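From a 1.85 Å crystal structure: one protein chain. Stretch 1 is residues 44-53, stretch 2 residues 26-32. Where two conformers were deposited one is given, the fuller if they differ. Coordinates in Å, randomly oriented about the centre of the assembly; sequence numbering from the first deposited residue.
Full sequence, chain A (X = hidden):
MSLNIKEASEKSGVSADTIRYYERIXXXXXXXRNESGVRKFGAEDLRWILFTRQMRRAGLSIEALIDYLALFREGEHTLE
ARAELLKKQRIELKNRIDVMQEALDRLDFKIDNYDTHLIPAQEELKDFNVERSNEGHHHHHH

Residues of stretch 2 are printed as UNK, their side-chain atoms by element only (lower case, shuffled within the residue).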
# COMPACT_ATOMS: atom_id res chain seq x y z
N GLU A 44 -0.38 27.66 -7.01
CA GLU A 44 -0.76 26.50 -7.82
C GLU A 44 0.38 25.52 -7.93
O GLU A 44 0.11 24.32 -7.94
CB GLU A 44 -1.41 26.79 -9.19
CG GLU A 44 -2.65 25.87 -9.40
CD GLU A 44 -2.82 25.27 -10.81
OE1 GLU A 44 -1.96 25.45 -11.70
OE2 GLU A 44 -3.84 24.58 -11.01
N ASP A 45 1.63 25.98 -7.95
CA ASP A 45 2.78 25.05 -7.95
C ASP A 45 2.71 24.15 -6.71
O ASP A 45 2.80 22.93 -6.82
CB ASP A 45 4.12 25.79 -7.95
CG ASP A 45 4.32 26.61 -9.18
OD1 ASP A 45 3.94 26.16 -10.28
OD2 ASP A 45 4.87 27.73 -9.06
N LEU A 46 2.52 24.75 -5.54
CA LEU A 46 2.44 23.96 -4.29
C LEU A 46 1.27 22.99 -4.34
O LEU A 46 1.40 21.84 -3.92
CB LEU A 46 2.34 24.89 -3.06
CG LEU A 46 3.51 25.88 -2.98
CD1 LEU A 46 3.09 27.15 -2.24
CD2 LEU A 46 4.77 25.25 -2.36
N ARG A 47 0.13 23.43 -4.87
CA ARG A 47 -1.04 22.54 -4.97
C ARG A 47 -0.71 21.34 -5.87
O ARG A 47 -1.11 20.18 -5.58
CB ARG A 47 -2.29 23.26 -5.48
CG ARG A 47 -2.75 24.42 -4.57
CD ARG A 47 -4.15 24.86 -4.92
NE ARG A 47 -4.51 26.18 -4.34
CZ ARG A 47 -4.81 26.42 -3.07
NH1 ARG A 47 -4.80 25.44 -2.16
NH2 ARG A 47 -5.13 27.66 -2.69
N TRP A 48 0.01 21.58 -6.96
CA TRP A 48 0.42 20.43 -7.81
C TRP A 48 1.43 19.49 -7.14
O TRP A 48 1.35 18.28 -7.31
CB TRP A 48 0.98 20.91 -9.14
CG TRP A 48 -0.09 21.18 -10.13
CD1 TRP A 48 -0.64 22.41 -10.44
CD2 TRP A 48 -0.75 20.23 -10.95
NE1 TRP A 48 -1.61 22.27 -11.40
CE2 TRP A 48 -1.69 20.94 -11.74
CE3 TRP A 48 -0.65 18.85 -11.11
CZ2 TRP A 48 -2.55 20.31 -12.65
CZ3 TRP A 48 -1.49 18.22 -12.03
CH2 TRP A 48 -2.43 18.95 -12.79
N ILE A 49 2.37 20.05 -6.39
CA ILE A 49 3.39 19.23 -5.70
C ILE A 49 2.71 18.32 -4.66
O ILE A 49 2.97 17.09 -4.56
CB ILE A 49 4.48 20.13 -5.07
CG1 ILE A 49 5.33 20.77 -6.19
CG2 ILE A 49 5.37 19.33 -4.12
CD1 ILE A 49 6.14 22.04 -5.76
N LEU A 50 1.79 18.92 -3.95
CA LEU A 50 1.04 18.25 -2.88
C LEU A 50 0.12 17.14 -3.42
O LEU A 50 0.11 16.01 -2.90
CB LEU A 50 0.26 19.30 -2.09
CG LEU A 50 1.11 20.21 -1.18
CD1 LEU A 50 0.21 21.32 -0.60
CD2 LEU A 50 1.74 19.41 -0.04
N PHE A 51 -0.64 17.44 -4.46
CA PHE A 51 -1.43 16.42 -5.17
C PHE A 51 -0.56 15.26 -5.68
O PHE A 51 -0.95 14.07 -5.50
CB PHE A 51 -2.24 17.07 -6.29
CG PHE A 51 -3.13 16.12 -7.06
CD1 PHE A 51 -4.32 15.65 -6.51
CD2 PHE A 51 -2.79 15.75 -8.34
CE1 PHE A 51 -5.15 14.79 -7.26
CE2 PHE A 51 -3.62 14.89 -9.10
CZ PHE A 51 -4.78 14.42 -8.56
N THR A 52 0.59 15.58 -6.29
CA THR A 52 1.49 14.57 -6.87
C THR A 52 2.01 13.64 -5.80
O THR A 52 1.87 12.40 -5.91
CB THR A 52 2.68 15.21 -7.62
OG1 THR A 52 2.18 15.99 -8.70
CG2 THR A 52 3.65 14.13 -8.20
N ARG A 53 2.55 14.24 -4.74
CA ARG A 53 3.04 13.50 -3.59
C ARG A 53 1.97 12.54 -3.05
O ARG A 53 2.24 11.34 -2.89
CB ARG A 53 3.55 14.43 -2.48
CG ARG A 53 4.25 13.68 -1.32
CD ARG A 53 5.46 12.89 -1.87
NE ARG A 53 5.87 11.76 -1.02
CZ ARG A 53 5.83 10.48 -1.40
NH1 ARG A 53 5.40 10.15 -2.62
NH2 ARG A 53 6.22 9.53 -0.56
N UNK A 26 7.50 16.03 -16.00
CA UNK A 26 6.16 16.49 -16.31
C UNK A 26 5.06 16.01 -15.38
O UNK A 26 3.92 15.78 -15.83
N UNK A 27 5.39 15.83 -14.11
CA UNK A 27 4.36 15.54 -13.11
C UNK A 27 3.70 16.82 -12.60
O UNK A 27 2.51 16.81 -12.26
c UNK A 27 4.97 14.81 -11.94
c UNK A 27 6.07 12.76 -11.08
c UNK A 27 5.19 13.31 -12.24
c UNK A 27 3.89 12.52 -12.30
N UNK A 28 4.45 17.91 -12.60
CA UNK A 28 3.90 19.23 -12.23
C UNK A 28 4.19 20.21 -13.36
O UNK A 28 5.08 19.97 -14.20
c UNK A 28 4.11 18.75 -9.75
c UNK A 28 5.94 20.15 -10.99
c UNK A 28 4.44 19.77 -10.88
c UNK A 28 6.64 20.58 -9.67
N UNK A 29 3.40 21.30 -13.42
CA UNK A 29 3.63 22.25 -14.53
C UNK A 29 4.99 22.95 -14.42
O UNK A 29 5.53 23.10 -13.33
c UNK A 29 2.47 23.26 -14.37
c UNK A 29 1.42 22.55 -13.57
c UNK A 29 2.18 21.59 -12.65
N UNK A 30 5.57 23.40 -15.56
CA UNK A 30 6.85 24.10 -15.48
C UNK A 30 6.78 25.30 -14.53
O UNK A 30 5.79 26.00 -14.49
c UNK A 30 5.03 23.43 -16.93
c UNK A 30 6.27 23.67 -17.75
c UNK A 30 7.05 24.61 -16.91
N UNK A 31 7.84 25.50 -13.77
CA UNK A 31 7.85 26.50 -12.72
C UNK A 31 8.43 27.78 -13.32
O UNK A 31 9.39 27.74 -14.09
c UNK A 31 8.76 27.07 -10.41
c UNK A 31 9.02 23.84 -10.25
c UNK A 31 7.99 24.72 -10.95
c UNK A 31 8.65 26.00 -11.50
N UNK A 32 7.84 28.91 -12.94
CA UNK A 32 8.38 30.21 -13.34
C UNK A 32 9.82 30.39 -12.81
O UNK A 32 10.15 29.99 -11.67
c UNK A 32 5.04 30.33 -13.24
n UNK A 32 5.58 32.04 -14.48
c UNK A 32 6.05 31.20 -13.49
n UNK A 32 3.99 30.66 -14.07
c UNK A 32 7.43 31.32 -12.89
c UNK A 32 4.35 31.70 -14.81
O HOH W 1 1.18 14.90 -10.82
O HOH W 2 4.10 23.50 -10.92
O HOH W 3 4.08 27.40 -12.60

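Position 26 has backbone atoms and nothing more, and its phi/psi of 85/33 lies on the positive-phi side. It closes a helix in a Schellman motif, where a CB would be jammed against the preceding carbonyl. That calls for glycine: Gly26, which lies out of reach of the helix 44-53.

Position 27 carries four carbons, forked at the second. One tip of the fork lies 4.0 Å from Thr52 CG2. A fork one carbon out from CB identifies Leu27, and the tip is its CD1. Its backbone O sits 3.9 Å from Trp48 CE3.

At position 28 there are again four carbons, but the fork is at the first, and one arm is two carbons long. The short arm reaches Thr52 OG1 at 3.5 Å and the end of the long arm lies 3.7 Å from Ile49 CG1. This beta-branched pattern is Ile28, with chi1 in p. Its CG2 is also 3.9 Å from Trp48 CB.

Position 29 has three carbons closing a ring onto its own N. The ring carbon bonded to that N stands 3.4 Å from Trp48 CG and over the indole face. The residue is Pro29, and the contact is a CH-pi interaction: CD lies 3.6 Å from the centroid of the five-membered ring, 18° off its normal.

Position 30 repeats the three-carbon ring, but its CA-to-CB bond points away and its side chain stays 7.3 Å or more from the helix. It is Pro30, which contributes its carbonyl instead.

Position 31 has four carbons forked at the first, one arm longer; the short arm comes 4.2 Å from Asp45 OD2, a contact without a hydrogen bond. This is Ile31, and that arm is its CG2.

Position 32 shows one carbon, then a five-membered ring of three carbons and two nitrogens: His32, exposed and outside contact distance.

The contact works without a direct hydrogen bond between the stretches. Trp48 and Thr52, one helical turn apart, both point toward the loop, and Thr52 OG1 donates to Trp48 O at 2.8 Å, satisfying its proton within the helix. Apolar packing by Leu27, Ile28 and Pro29 covers this face, while water handles the polar groups: water 1 donates to Leu27 O at 2.7 Å and Thr52 OG1 at 2.6 Å, and water 3 to Pro30 O at 2.9 Å and Asp45 OD1 at 2.6 Å. The rule to read here is a proline on an indole face, aliphatic neighbours beside it, and waters linking loop carbonyls to helix side chains.

Stretch 2, residues 26-32: GLIPPIH
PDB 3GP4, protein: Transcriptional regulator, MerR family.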